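Local coordinates for protein Blo t 1 allergen (Blomia tropicalis, PDB 5JT8) that probably acts as a papain-family cysteine protease, here crystallised with its pro-region, and is an allergen of the mite Blomia tropicalis, at residues 92-97 with 325-330; 140-145 with 185-190; 189-194 with 226-231. All coordinates share one frame; numbering follows the deposited sequence.

The three contacts form one cluster close to what is probably the junction of the two lobes of a papain-type fold. Interactions 1 and 2, and likewise 1 and 3, have centres about 12 Å apart; those of 2 and 3 are only about 8 Å apart and both use helix 187-196. Along the chain, interaction 1 spans the widest interval, from helix 94-100 to the C-terminal strand 329-332, and the other two fall within it. Interactions 1 and 3 each have a segment on one strand of the antiparallel pair 227-230/329-332, while interaction 2 brings helix 187-196 against helix 139-154. The probable pro-region helix 94-100 touches both helix 187-196 and the strand pair, a docking consistent with a zymogen form.

Interaction 1: residues 92-97 with 325-330; sequences LNFTYM and NNYVTY. Unlike the reference sequence in segment 325-330: Tyr-327 (reference Phe). With NAG (2-acetamido-2-deoxy-beta-D-glucopyranose), chain D.
A methionine-aromatic contact, in which Met-97 of helix 94-100 lies against Tyr-327, joins the probable pro-region to the loop leading into the C-terminal strand 329-332 of the papain-type fold. The arrangement is consistent with a papain-family zymogen, whose propeptide passes along the cleft between the two lobes. Both residues are buried. The Met-97 CE methyl sits over one face of the Tyr-327 ring, 4.1 Å from its centroid and shifted toward the rim, a CH-pi contact; SD follows obliquely at 4.8 Å from the same centroid. The bend at chi3 (69°) turns this methyl onto the phenol, while Met-97 CB presses on Tyr-327 CE1 at 3.8 Å. Tyr-253 and Tyr-186 also touch Met-97, and Tyr-233 meets the Tyr-327 ring from outside the contact. At the far end of the phenol, Phe-94 crosses it at about a right angle, with CD1 of Phe-94 3.7 Å from Tyr-327 OH. The helix starts at Asn-93, which caps it and carries a glycan: ND2 is bonded to C1 of the N-acetylglucosamine, and OD1 of Asn-93 accepts from Tyr-96 N at 2.7 Å, the donor standing above the carbonyl plane.

Interaction 2: residues 140-145 with 185-190; sequences FAAAGV and GYSTEA. With NO3 (nitrate ion), chain G.
With chi1 at -70°, Ser-187 holds OG beside its own backbone N and anti to its carbonyl carbon, which sets the hydroxyl against Ala-141, whose CB lies 3.7 Å from that OG. The same oxygen is hydrogen-bonded to Trp-138 O, a carbonyl just ahead of segment 140-145, so this buried polar group has its partner in the run leading into the neighbouring helix. Thr-188, by contrast, places OG1 between its backbone N and carbonyl carbon (chi1 49°), close to a bound nitrate, which probably comes from the crystallisation liquor.

Small side chains let the helices come close. CA of Ala-142 and CA of Ser-187 are 5.2 Å apart, and one turn further along helix 187-196 the methyls meet directly, Ala-142 CB to Ala-190 CB at 3.5 Å, a tight approach. Helix 139-154 is the long central helix of the papain fold, starting soon after the oxidised cysteine Cys-137, and helix 187-196 packs against it inside the same lobe. Val-251 of strand 250-254 touches both Ala-141 and Ser-187, bringing the other lobe up to this pair of helices.

At the N-terminal end of helix 187-196, where Tyr-186 occupies the N-cap position, the nitrate sits against the first turn. Its O1 and O2 each receive a weak bond from Thr-188 N, and O2 also lies in plane at the edge of the Tyr-186 ring. The positive end of the helix dipole would probably favour an anion here. Ser-187 N, hydrogen-bonded to Tyr-253 OH, lies 3.0 Å from nitrate O1, and Met-97 comes to about 3 Å from the nitrate, nearest atoms compared.

Interaction 3: residues 189-194 with 226-231; sequences EAFKYM and SGYQQL
Tyr-228 ties the small antiparallel sheet 227-230/329-332 to helix 187-196 of the papain-type fold, its side chain reaching from the strand to Phe-191 and Lys-192. With chi1 at 63°, CG of Tyr-228 lies between the backbone N and the carbonyl carbon, and the ring leaves the strand toward the helix. Phe-191 touches it through its CB, 3.5 Å from Tyr-228 CD1, while the Phe-191 ring leads away from that point into the interior and comes nearest to the tyrosine at its CB, 4.1 Å from CD2 of Phe-191. Further out, Tyr-228 CE1 comes within 3.7 Å of Lys-192 N, so the ring lies obliquely against the helix backbone as well.

Lys-192 crosses the phenol end at a slant, with CE 3.7 Å from Tyr-228 OH. A bend at chi3 (-64°) then takes its ammonium group to Glu-189, where NZ forms a 2.6 Å salt bridge with the syn lone pair of OE1. The lysine's charge is thus paired one turn back on its own helix.

Strand 227-230 pairs with strand 329-332, a classic beta bulge at Ser-226 and Gly-227 facing Thr-332. Phe-191 also touches Ala-331 of that second strand and Ala-142 of helix 139-154.

Interaction 1: residues 92-97 with 325-330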
ATOM      1  N   LEU A  92      -3.075 -12.598   7.532  1.00 77.30           N
ATOM      2  CA  LEU A  92      -3.185 -11.379   8.334  1.00 68.45           C
ATOM      3  C   LEU A  92      -4.042 -11.603   9.594  1.00 66.54           C
ATOM      4  O   LEU A  92      -5.261 -11.731   9.508  1.00 70.13           O
ATOM      5  CB  LEU A  92      -3.759 -10.228   7.493  1.00 58.98           C
ATOM      6  CG  LEU A  92      -2.818  -9.520   6.497  1.00 53.13           C
ATOM      7  CD1 LEU A  92      -3.551  -8.439   5.714  1.00 53.16           C
ATOM      8  CD2 LEU A  92      -1.584  -8.928   7.181  1.00 41.36           C
ATOM      9  N   ASN A  93      -3.393 -11.655  10.757  1.00 59.41           N
ATOM     10  CA  ASN A  93      -4.089 -11.794  12.041  1.00 58.26           C
ATOM     11  C   ASN A  93      -4.832 -10.491  12.411  1.00 53.09           C
ATOM     12  O   ASN A  93      -4.265  -9.591  13.031  1.00 52.85           O
ATOM     13  CB  ASN A  93      -3.081 -12.206  13.138  1.00 58.47           C
ATOM     14  CG  ASN A  93      -3.739 -12.523  14.489  1.00 64.64           C
ATOM     15  OD1 ASN A  93      -4.805 -11.999  14.811  1.00 66.22           O
ATOM     16  ND2 ASN A  93      -3.087 -13.381  15.291  1.00 63.20           N
ATOM     17  N   PHE A  94      -6.102 -10.400  12.025  1.00 51.92           N
ATOM     18  CA  PHE A  94      -6.909  -9.212  12.299  1.00 55.27           C
ATOM     19  C   PHE A  94      -7.159  -9.018  13.794  1.00 52.07           C
ATOM     20  O   PHE A  94      -7.348  -7.895  14.263  1.00 51.49           O
ATOM     21  CB  PHE A  94      -8.249  -9.292  11.566  1.00 62.31           C
ATOM     22  CG  PHE A  94      -8.123  -9.545  10.089  1.00 69.14           C
ATOM     23  CD1 PHE A  94      -7.699  -8.543   9.228  1.00 71.72           C
ATOM     24  CD2 PHE A  94      -8.440 -10.786   9.558  1.00 72.41           C
ATOM     25  CE1 PHE A  94      -7.590  -8.776   7.868  1.00 70.60           C
ATOM     26  CE2 PHE A  94      -8.334 -11.026   8.195  1.00 74.69           C
ATOM     27  CZ  PHE A  94      -7.913 -10.018   7.350  1.00 75.75           C
ATOM     28  N   THR A  95      -7.178 -10.116  14.536  1.00 56.80           N
ATOM     29  CA  THR A  95      -7.309 -10.048  15.982  1.00 52.43           C
ATOM     30  C   THR A  95      -6.117  -9.276  16.546  1.00 48.38           C
ATOM     31  O   THR A  95      -6.270  -8.368  17.365  1.00 45.86           O
ATOM     32  CB  THR A  95      -7.392 -11.456  16.601  1.00 54.54           C
ATOM     33  OG1 THR A  95      -8.433 -12.197  15.955  1.00 65.59           O
ATOM     34  CG2 THR A  95      -7.694 -11.379  18.079  1.00 48.57           C
ATOM     35  N   TYR A  96      -4.927  -9.626  16.067  1.00 49.19           N
ATOM     36  CA  TYR A  96      -3.706  -8.936  16.457  1.00 52.54           C
ATOM     37  C   TYR A  96      -3.760  -7.452  16.066  1.00 50.31           C
ATOM     38  O   TYR A  96      -3.409  -6.575  16.863  1.00 47.56           O
ATOM     39  CB  TYR A  96      -2.492  -9.629  15.823  1.00 58.68           C
ATOM     40  CG  TYR A  96      -1.216  -8.840  15.952  1.00 61.97           C
ATOM     41  CD1 TYR A  96      -0.647  -8.611  17.199  1.00 65.99           C
ATOM     42  CD2 TYR A  96      -0.585  -8.312  14.833  1.00 59.09           C
ATOM     43  CE1 TYR A  96       0.515  -7.878  17.329  1.00 66.96           C
ATOM     44  CE2 TYR A  96       0.580  -7.576  14.950  1.00 58.96           C
ATOM     45  CZ  TYR A  96       1.124  -7.362  16.201  1.00 61.59           C
ATOM     46  OH  TYR A  96       2.282  -6.637  16.335  1.00 55.36           O
ATOM     47  N   MET A  97      -4.228  -7.175  14.848  1.00 47.26           N
ATOM     48  CA  MET A  97      -4.322  -5.802  14.347  1.00 42.04           C
ATOM     49  C   MET A  97      -5.360  -4.956  15.095  1.00 41.96           C
ATOM     50  O   MET A  97      -5.108  -3.794  15.375  1.00 42.21           O
ATOM     51  CB  MET A  97      -4.640  -5.816  12.855  1.00 36.12           C
ATOM     52  CG  MET A  97      -3.591  -6.533  12.041  1.00 38.98           C
ATOM     53  SD  MET A  97      -3.947  -6.579  10.277  1.00 51.20           S
ATOM     54  CE  MET A  97      -3.730  -4.854   9.843  1.00 43.14           C
ATOM     55  N   ASN A 325     -10.925   2.716   5.901  1.00 22.15           N
ATOM     56  CA  ASN A 325     -10.965   3.242   7.268  1.00 21.51           C
ATOM     57  C   ASN A 325     -10.681   2.228   8.386  1.00 27.99           C
ATOM     58  O   ASN A 325     -10.767   2.573   9.563  1.00 29.28           O
ATOM     59  CB  ASN A 325     -12.341   3.863   7.558  1.00 24.57           C
ATOM     60  CG  ASN A 325     -12.689   5.002   6.623  1.00 29.25           C
ATOM     61  OD1 ASN A 325     -12.822   4.811   5.413  1.00 22.91           O
ATOM     62  ND2 ASN A 325     -12.861   6.200   7.189  1.00 28.60           N
ATOM     63  N   ASN A 326     -10.394   0.979   8.046  1.00 26.37           N
ATOM     64  CA  ASN A 326     -10.311  -0.053   9.076  1.00 30.22           C
ATOM     65  C   ASN A 326      -9.076   0.105   9.960  1.00 30.41           C
ATOM     66  O   ASN A 326      -9.176   0.062  11.181  1.00 23.90           O
ATOM     67  CB  ASN A 326     -10.327  -1.455   8.447  1.00 34.72           C
ATOM     68  CG  ASN A 326     -11.692  -1.829   7.870  1.00 36.56           C
ATOM     69  OD1 ASN A 326     -12.679  -1.123   8.078  1.00 34.00           O
ATOM     70  ND2 ASN A 326     -11.754  -2.962   7.171  1.00 27.11           N
ATOM     71  N   TYR A 327      -7.923   0.307   9.332  1.00 27.26           N
ATOM     72  CA  TYR A 327      -6.641   0.254  10.029  1.00 23.63           C
ATOM     73  C   TYR A 327      -5.717   1.371   9.598  1.00 21.62           C
ATOM     74  O   TYR A 327      -4.774   1.166   8.824  1.00 24.24           O
ATOM     75  CB  TYR A 327      -5.936  -1.085   9.782  1.00 21.10           C
ATOM     76  CG  TYR A 327      -6.755  -2.293  10.126  1.00 30.83           C
ATOM     77  CD1 TYR A 327      -6.973  -2.655  11.453  1.00 32.29           C
ATOM     78  CD2 TYR A 327      -7.307  -3.086   9.127  1.00 22.72           C
ATOM     79  CE1 TYR A 327      -7.715  -3.780  11.771  1.00 39.50           C
ATOM     80  CE2 TYR A 327      -8.056  -4.201   9.437  1.00 28.67           C
ATOM     81  CZ  TYR A 327      -8.259  -4.542  10.759  1.00 35.36           C
ATOM     82  OH  TYR A 327      -8.997  -5.653  11.061  1.00 35.64           O
ATOM     83  N   VAL A 328      -5.979   2.556  10.118  1.00 27.12           N
ATOM     84  CA  VAL A 328      -5.230   3.723   9.737  1.00 24.94           C
ATOM     85  C   VAL A 328      -4.184   4.027  10.806  1.00 29.31           C
ATOM     86  O   VAL A 328      -4.508   4.095  12.002  1.00 29.67           O
ATOM     87  CB  VAL A 328      -6.161   4.909   9.538  1.00 26.71           C
ATOM     88  CG1 VAL A 328      -5.382   6.135   9.086  1.00 24.64           C
ATOM     89  CG2 VAL A 328      -7.249   4.538   8.512  1.00 28.28           C
ATOM     90  N   THR A 329      -2.939   4.206  10.372  1.00 26.57           N
ATOM     91  CA  THR A 329      -1.827   4.406  11.297  1.00 25.30           C
ATOM     92  C   THR A 329      -0.973   5.571  10.875  1.00 25.28           C
ATOM     93  O   THR A 329      -0.561   5.635   9.721  1.00 25.43           O
ATOM     94  CB  THR A 329      -0.918   3.171  11.371  1.00 30.35           C
ATOM     95  OG1 THR A 329      -1.674   2.044  11.813  1.00 29.00           O
ATOM     96  CG2 THR A 329       0.268   3.421  12.328  1.00 28.10           C
ATOM     97  N   TYR A 330      -0.689   6.487  11.800  1.00 21.93           N
ATOM     98  CA  TYR A 330       0.259   7.561  11.504  1.00 24.68           C
ATOM     99  C   TYR A 330       1.549   7.389  12.320  1.00 27.11           C
ATOM    100  O   TYR A 330       1.597   6.612  13.278  1.00 28.98           O
ATOM    101  CB  TYR A 330      -0.374   8.939  11.767  1.00 22.75           C
ATOM    102  CG  TYR A 330      -0.699   9.265  13.237  1.00 25.77           C
ATOM    103  CD1 TYR A 330      -1.936   8.956  13.780  1.00 23.47           C
ATOM    104  CD2 TYR A 330       0.220   9.921  14.053  1.00 25.10           C
ATOM    105  CE1 TYR A 330      -2.250   9.276  15.100  1.00 27.16           C
ATOM    106  CE2 TYR A 330      -0.089  10.258  15.372  1.00 22.81           C
ATOM    107  CZ  TYR A 330      -1.333   9.927  15.885  1.00 26.03           C
ATOM    108  OH  TYR A 330      -1.664  10.247  17.181  1.00 26.04           O
TER
HETATM  109  C1  NAG D 401      -3.617 -13.728  16.594  1.00 66.73           C
HETATM  110  C2  NAG D 401      -3.277 -15.153  17.076  1.00 72.17           C
HETATM  111  C3  NAG D 401      -3.854 -15.402  18.475  1.00 74.85           C
HETATM  112  C4  NAG D 401      -3.467 -14.288  19.433  1.00 71.56           C
HETATM  113  C5  NAG D 401      -3.873 -12.947  18.837  1.00 70.55           C
HETATM  114  C6  NAG D 401      -3.492 -11.771  19.706  1.00 71.41           C
HETATM  115  C7  NAG D 401      -3.092 -16.547  15.058  1.00 79.82           C
HETATM  116  C8  NAG D 401      -3.772 -17.568  14.198  1.00 71.51           C
HETATM  117  N2  NAG D 401      -3.775 -16.141  16.139  1.00 77.60           N
HETATM  118  O3  NAG D 401      -3.372 -16.647  18.976  1.00 78.91           O
HETATM  119  O4  NAG D 401      -4.107 -14.458  20.696  1.00 70.53           O
HETATM  120  O5  NAG D 401      -3.210 -12.775  17.576  1.00 65.20           O
HETATM  121  O6  NAG D 401      -2.167 -11.329  19.446  1.00 74.83           O
HETATM  122  O7  NAG D 401      -1.977 -16.106  14.795  1.00 85.48           O

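Interaction 2: residues 140-145 with 185-190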
ATOM      1  N   PHE A 140       6.587  -1.163   2.330  1.00 26.11           N
ATOM      2  CA  PHE A 140       6.581   0.037   1.489  1.00 25.86           C
ATOM      3  C   PHE A 140       5.691   1.150   2.068  1.00 24.62           C
ATOM      4  O   PHE A 140       6.034   2.331   1.971  1.00 24.39           O
ATOM      5  CB  PHE A 140       6.157  -0.319   0.059  1.00 28.99           C
ATOM      6  CG  PHE A 140       7.242  -1.007  -0.726  1.00 27.85           C
ATOM      7  CD1 PHE A 140       7.482  -2.363  -0.569  1.00 28.66           C
ATOM      8  CD2 PHE A 140       8.058  -0.278  -1.582  1.00 33.58           C
ATOM      9  CE1 PHE A 140       8.519  -2.998  -1.279  1.00 32.39           C
ATOM     10  CE2 PHE A 140       9.078  -0.883  -2.284  1.00 29.85           C
ATOM     11  CZ  PHE A 140       9.323  -2.251  -2.137  1.00 31.23           C
ATOM     12  N   ALA A 141       4.577   0.772   2.689  1.00 23.97           N
ATOM     13  CA  ALA A 141       3.643   1.755   3.209  1.00 22.95           C
ATOM     14  C   ALA A 141       4.262   2.487   4.407  1.00 24.80           C
ATOM     15  O   ALA A 141       4.203   3.718   4.509  1.00 23.69           O
ATOM     16  CB  ALA A 141       2.295   1.080   3.594  1.00 22.59           C
ATOM     17  N   ALA A 142       4.881   1.725   5.295  1.00 22.66           N
ATOM     18  CA  ALA A 142       5.549   2.318   6.440  1.00 23.14           C
ATOM     19  C   ALA A 142       6.718   3.188   5.984  1.00 22.78           C
ATOM     20  O   ALA A 142       6.879   4.307   6.447  1.00 24.16           O
ATOM     21  CB  ALA A 142       6.032   1.231   7.392  1.00 22.79           C
ATOM     22  N   ALA A 143       7.544   2.659   5.086  1.00 23.80           N
ATOM     23  CA  ALA A 143       8.713   3.405   4.628  1.00 35.28           C
ATOM     24  C   ALA A 143       8.271   4.680   3.929  1.00 31.45           C
ATOM     25  O   ALA A 143       8.901   5.716   4.080  1.00 24.17           O
ATOM     26  CB  ALA A 143       9.577   2.559   3.706  1.00 25.75           C
ATOM     27  N   GLY A 144       7.174   4.586   3.181  1.00 27.25           N
ATOM     28  CA  GLY A 144       6.605   5.716   2.463  1.00 23.56           C
ATOM     29  C   GLY A 144       6.156   6.851   3.381  1.00 22.69           C
ATOM     30  O   GLY A 144       6.431   8.029   3.137  1.00 25.51           O
ATOM     31  N   VAL A 145       5.450   6.497   4.440  1.00 22.07           N
ATOM     32  CA  VAL A 145       5.057   7.481   5.443  1.00 22.01           C
ATOM     33  C   VAL A 145       6.307   8.133   6.047  1.00 24.60           C
ATOM     34  O   VAL A 145       6.385   9.358   6.130  1.00 28.46           O
ATOM     35  CB  VAL A 145       4.200   6.836   6.547  1.00 26.88           C
ATOM     36  CG1 VAL A 145       4.123   7.726   7.776  1.00 19.80           C
ATOM     37  CG2 VAL A 145       2.814   6.540   6.005  1.00 27.82           C
ATOM     38  N   GLY A 185       2.725  -8.966   6.413  1.00 33.31           N
ATOM     39  CA  GLY A 185       3.339  -8.138   7.430  1.00 32.29           C
ATOM     40  C   GLY A 185       2.474  -7.001   7.927  1.00 29.87           C
ATOM     41  O   GLY A 185       1.353  -6.796   7.470  1.00 30.62           O
ATOM     42  N   TYR A 186       3.020  -6.266   8.885  1.00 38.43           N
ATOM     43  CA  TYR A 186       2.288  -5.235   9.589  1.00 36.44           C
ATOM     44  C   TYR A 186       3.104  -3.976   9.544  1.00 32.35           C
ATOM     45  O   TYR A 186       4.272  -3.996   9.905  1.00 28.50           O
ATOM     46  CB  TYR A 186       2.015  -5.668  11.023  1.00 33.79           C
ATOM     47  CG  TYR A 186       1.363  -7.024  11.075  1.00 36.29           C
ATOM     48  CD1 TYR A 186       0.006  -7.160  10.821  1.00 37.79           C
ATOM     49  CD2 TYR A 186       2.101  -8.176  11.347  1.00 43.44           C
ATOM     50  CE1 TYR A 186      -0.610  -8.395  10.847  1.00 41.14           C
ATOM     51  CE2 TYR A 186       1.488  -9.429  11.377  1.00 42.66           C
ATOM     52  CZ  TYR A 186       0.130  -9.526  11.124  1.00 43.89           C
ATOM     53  OH  TYR A 186      -0.511 -10.744  11.141  1.00 49.58           O
ATOM     54  N   SER A 187       2.506  -2.893   9.065  1.00 28.43           N
ATOM     55  CA  SER A 187       3.216  -1.628   8.998  1.00 28.68           C
ATOM     56  C   SER A 187       3.515  -1.135  10.417  1.00 25.64           C
ATOM     57  O   SER A 187       4.487  -0.434  10.630  1.00 29.08           O
ATOM     58  CB  SER A 187       2.409  -0.566   8.209  1.00 36.56           C
ATOM     59  OG  SER A 187       2.341  -0.837   6.804  1.00 31.77           O
ATOM     60  N   THR A 188       2.671  -1.478  11.387  1.00 28.54           N
ATOM     61  CA  THR A 188       2.925  -1.061  12.769  1.00 27.36           C
ATOM     62  C   THR A 188       4.229  -1.689  13.270  1.00 23.70           C
ATOM     63  O   THR A 188       5.039  -1.035  13.923  1.00 27.17           O
ATOM     64  CB  THR A 188       1.776  -1.449  13.727  1.00 26.34           C
ATOM     65  OG1 THR A 188       1.451  -2.825  13.531  1.00 31.82           O
ATOM     66  CG2 THR A 188       0.532  -0.583  13.460  1.00 23.67           C
ATOM     67  N   GLU A 189       4.424  -2.951  12.925  1.00 23.74           N
ATOM     68  CA  GLU A 189       5.638  -3.645  13.269  1.00 25.69           C
ATOM     69  C   GLU A 189       6.825  -2.990  12.584  1.00 33.62           C
ATOM     70  O   GLU A 189       7.899  -2.892  13.172  1.00 31.03           O
ATOM     71  CB  GLU A 189       5.527  -5.106  12.894  1.00 26.14           C
ATOM     72  CG  GLU A 189       4.579  -5.920  13.796  1.00 39.13           C
ATOM     73  CD  GLU A 189       5.075  -6.064  15.237  1.00 35.78           C
ATOM     74  OE1 GLU A 189       4.797  -5.167  16.054  1.00 39.87           O
ATOM     75  OE2 GLU A 189       5.739  -7.075  15.559  1.00 42.35           O
ATOM     76  N   ALA A 190       6.617  -2.507  11.359  1.00 29.51           N
ATOM     77  CA  ALA A 190       7.677  -1.828  10.626  1.00 26.54           C
ATOM     78  C   ALA A 190       8.095  -0.526  11.313  1.00 32.50           C
ATOM     79  O   ALA A 190       9.286  -0.246  11.451  1.00 28.51           O
ATOM     80  CB  ALA A 190       7.228  -1.558   9.179  1.00 26.99           C
TER
HETATM   81  N   NO3 G 404      -0.701  -2.411  10.369  1.00 56.17           N
HETATM   82  O1  NO3 G 404      -0.047  -1.506   9.777  1.00 63.20           O
HETATM   83  O2  NO3 G 404      -0.091  -3.443  10.745  1.00 47.53           O
HETATM   84  O3  NO3 G 404      -1.947  -2.279  10.590  1.00 58.35           O

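Interaction 3: residues 189-194 with 226-231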
ATOM      1  N   GLU A 189       4.424  -2.951  12.925  1.00 23.74           N
ATOM      2  CA  GLU A 189       5.638  -3.645  13.269  1.00 25.69           C
ATOM      3  C   GLU A 189       6.825  -2.990  12.584  1.00 33.62           C
ATOM      4  O   GLU A 189       7.899  -2.892  13.172  1.00 31.03           O
ATOM      5  CB  GLU A 189       5.527  -5.106  12.894  1.00 26.14           C
ATOM      6  CG  GLU A 189       4.579  -5.920  13.796  1.00 39.13           C
ATOM      7  CD  GLU A 189       5.075  -6.064  15.237  1.00 35.78           C
ATOM      8  OE1 GLU A 189       4.797  -5.167  16.054  1.00 39.87           O
ATOM      9  OE2 GLU A 189       5.739  -7.075  15.559  1.00 42.35           O
ATOM     10  N   ALA A 190       6.617  -2.507  11.359  1.00 29.51           N
ATOM     11  CA  ALA A 190       7.677  -1.828  10.626  1.00 26.54           C
ATOM     12  C   ALA A 190       8.095  -0.526  11.313  1.00 32.50           C
ATOM     13  O   ALA A 190       9.286  -0.246  11.451  1.00 28.51           O
ATOM     14  CB  ALA A 190       7.228  -1.558   9.179  1.00 26.99           C
ATOM     15  N   PHE A 191       7.111   0.281  11.728  1.00 30.12           N
ATOM     16  CA  PHE A 191       7.404   1.511  12.457  1.00 27.74           C
ATOM     17  C   PHE A 191       8.124   1.207  13.756  1.00 30.39           C
ATOM     18  O   PHE A 191       9.034   1.930  14.143  1.00 30.97           O
ATOM     19  CB  PHE A 191       6.126   2.290  12.757  1.00 26.90           C
ATOM     20  CG  PHE A 191       5.537   2.956  11.564  1.00 25.41           C
ATOM     21  CD1 PHE A 191       6.332   3.741  10.730  1.00 26.10           C
ATOM     22  CD2 PHE A 191       4.202   2.779  11.254  1.00 21.72           C
ATOM     23  CE1 PHE A 191       5.792   4.349   9.619  1.00 25.66           C
ATOM     24  CE2 PHE A 191       3.645   3.388  10.142  1.00 29.41           C
ATOM     25  CZ  PHE A 191       4.434   4.178   9.324  1.00 23.62           C
ATOM     26  N   LYS A 192       7.695   0.139  14.435  1.00 25.55           N
ATOM     27  CA  LYS A 192       8.359  -0.318  15.660  1.00 24.12           C
ATOM     28  C   LYS A 192       9.860  -0.510  15.407  1.00 26.83           C
ATOM     29  O   LYS A 192      10.709  -0.115  16.211  1.00 29.83           O
ATOM     30  CB  LYS A 192       7.723  -1.622  16.152  1.00 36.12           C
ATOM     31  CG  LYS A 192       8.393  -2.256  17.357  1.00 43.19           C
ATOM     32  CD  LYS A 192       7.718  -3.579  17.753  1.00 45.38           C
ATOM     33  CE  LYS A 192       6.277  -3.350  18.204  1.00 44.11           C
ATOM     34  NZ  LYS A 192       5.565  -4.640  18.445  1.00 51.58           N
ATOM     35  N   TYR A 193      10.178  -1.126  14.276  1.00 26.21           N
ATOM     36  CA  TYR A 193      11.555  -1.366  13.902  1.00 30.02           C
ATOM     37  C   TYR A 193      12.258  -0.033  13.622  1.00 27.12           C
ATOM     38  O   TYR A 193      13.427   0.157  13.943  1.00 28.27           O
ATOM     39  CB  TYR A 193      11.610  -2.287  12.688  1.00 29.98           C
ATOM     40  CG  TYR A 193      13.004  -2.653  12.280  1.00 34.84           C
ATOM     41  CD1 TYR A 193      13.720  -1.845  11.403  1.00 32.61           C
ATOM     42  CD2 TYR A 193      13.612  -3.811  12.770  1.00 34.88           C
ATOM     43  CE1 TYR A 193      15.004  -2.162  11.033  1.00 33.50           C
ATOM     44  CE2 TYR A 193      14.902  -4.147  12.398  1.00 33.16           C
ATOM     45  CZ  TYR A 193      15.590  -3.322  11.524  1.00 33.16           C
ATOM     46  OH  TYR A 193      16.865  -3.639  11.141  1.00 36.12           O
ATOM     47  N   MET A 194      11.521   0.900  13.047  1.00 25.88           N
ATOM     48  CA  MET A 194      12.070   2.209  12.739  1.00 30.62           C
ATOM     49  C   MET A 194      12.389   2.996  14.011  1.00 34.16           C
ATOM     50  O   MET A 194      13.298   3.817  14.030  1.00 35.20           O
ATOM     51  CB  MET A 194      11.094   2.977  11.853  1.00 29.17           C
ATOM     52  CG  MET A 194      11.124   2.508  10.417  1.00 31.40           C
ATOM     53  SD  MET A 194      10.274   3.708   9.392  1.00 41.30           S
ATOM     54  CE  MET A 194       9.285   2.614   8.375  1.00 48.07           C
ATOM     55  N   SER A 226       9.948   8.284  15.968  1.00 25.73           N
ATOM     56  CA  SER A 226       9.959   8.183  17.424  1.00 31.43           C
ATOM     57  C   SER A 226       8.704   7.511  17.974  1.00 34.75           C
ATOM     58  O   SER A 226       8.656   7.124  19.143  1.00 34.86           O
ATOM     59  CB  SER A 226      10.075   9.559  18.037  1.00 30.35           C
ATOM     60  OG  SER A 226       8.809  10.189  17.982  1.00 34.28           O
ATOM     61  N   GLY A 227       7.671   7.408  17.145  1.00 25.83           N
ATOM     62  CA  GLY A 227       6.420   6.826  17.599  1.00 25.43           C
ATOM     63  C   GLY A 227       5.434   6.655  16.465  1.00 28.82           C
ATOM     64  O   GLY A 227       5.645   7.141  15.345  1.00 24.48           O
ATOM     65  N   TYR A 228       4.354   5.942  16.753  1.00 27.09           N
ATOM     66  CA  TYR A 228       3.287   5.752  15.785  1.00 25.58           C
ATOM     67  C   TYR A 228       1.995   5.458  16.531  1.00 27.21           C
ATOM     68  O   TYR A 228       2.022   5.025  17.682  1.00 26.56           O
ATOM     69  CB  TYR A 228       3.623   4.614  14.825  1.00 24.16           C
ATOM     70  CG  TYR A 228       3.750   3.272  15.506  1.00 28.61           C
ATOM     71  CD1 TYR A 228       4.957   2.865  16.055  1.00 32.57           C
ATOM     72  CD2 TYR A 228       2.659   2.408  15.603  1.00 27.37           C
ATOM     73  CE1 TYR A 228       5.080   1.628  16.668  1.00 36.38           C
ATOM     74  CE2 TYR A 228       2.776   1.171  16.229  1.00 29.42           C
ATOM     75  CZ  TYR A 228       3.977   0.790  16.755  1.00 37.61           C
ATOM     76  OH  TYR A 228       4.092  -0.441  17.363  1.00 44.89           O
ATOM     77  N   GLN A 229       0.862   5.705  15.893  1.00 27.60           N
ATOM     78  CA  GLN A 229      -0.419   5.444  16.549  1.00 27.89           C
ATOM     79  C   GLN A 229      -1.440   4.964  15.542  1.00 25.44           C
ATOM     80  O   GLN A 229      -1.658   5.602  14.519  1.00 25.35           O
ATOM     81  CB  GLN A 229      -0.938   6.696  17.265  1.00 23.04           C
ATOM     82  CG  GLN A 229      -2.368   6.538  17.846  1.00 33.47           C
ATOM     83  CD  GLN A 229      -2.419   5.608  19.059  1.00 32.27           C
ATOM     84  OE1 GLN A 229      -1.695   5.811  20.040  1.00 31.51           O
ATOM     85  NE2 GLN A 229      -3.276   4.585  18.994  1.00 23.32           N
ATOM     86  N   GLN A 230      -2.064   3.838  15.842  1.00 23.70           N
ATOM     87  CA  GLN A 230      -3.105   3.292  14.985  1.00 24.23           C
ATOM     88  C   GLN A 230      -4.446   3.793  15.429  1.00 26.26           C
ATOM     89  O   GLN A 230      -4.780   3.661  16.605  1.00 30.85           O
ATOM     90  CB  GLN A 230      -3.090   1.781  15.024  1.00 21.01           C
ATOM     91  CG  GLN A 230      -4.342   1.129  14.482  1.00 32.18           C
ATOM     92  CD  GLN A 230      -4.119  -0.347  14.197  1.00 39.97           C
ATOM     93  OE1 GLN A 230      -2.985  -0.783  14.049  1.00 46.21           O
ATOM     94  NE2 GLN A 230      -5.194  -1.116  14.132  1.00 35.84           N
ATOM     95  N   LEU A 231      -5.210   4.367  14.506  1.00 26.08           N
ATOM     96  CA  LEU A 231      -6.514   4.926  14.848  1.00 22.36           C
ATOM     97  C   LEU A 231      -7.545   3.821  15.138  1.00 27.29           C
ATOM     98  O   LEU A 231      -7.350   2.643  14.806  1.00 24.93           O
ATOM     99  CB  LEU A 231      -7.038   5.839  13.730  1.00 20.95           C
ATOM    100  CG  LEU A 231      -6.280   7.118  13.316  1.00 26.41           C
ATOM    101  CD1 LEU A 231      -7.116   7.914  12.291  1.00 28.25           C
ATOM    102  CD2 LEU A 231      -5.930   8.010  14.506  1.00 21.79           C
TER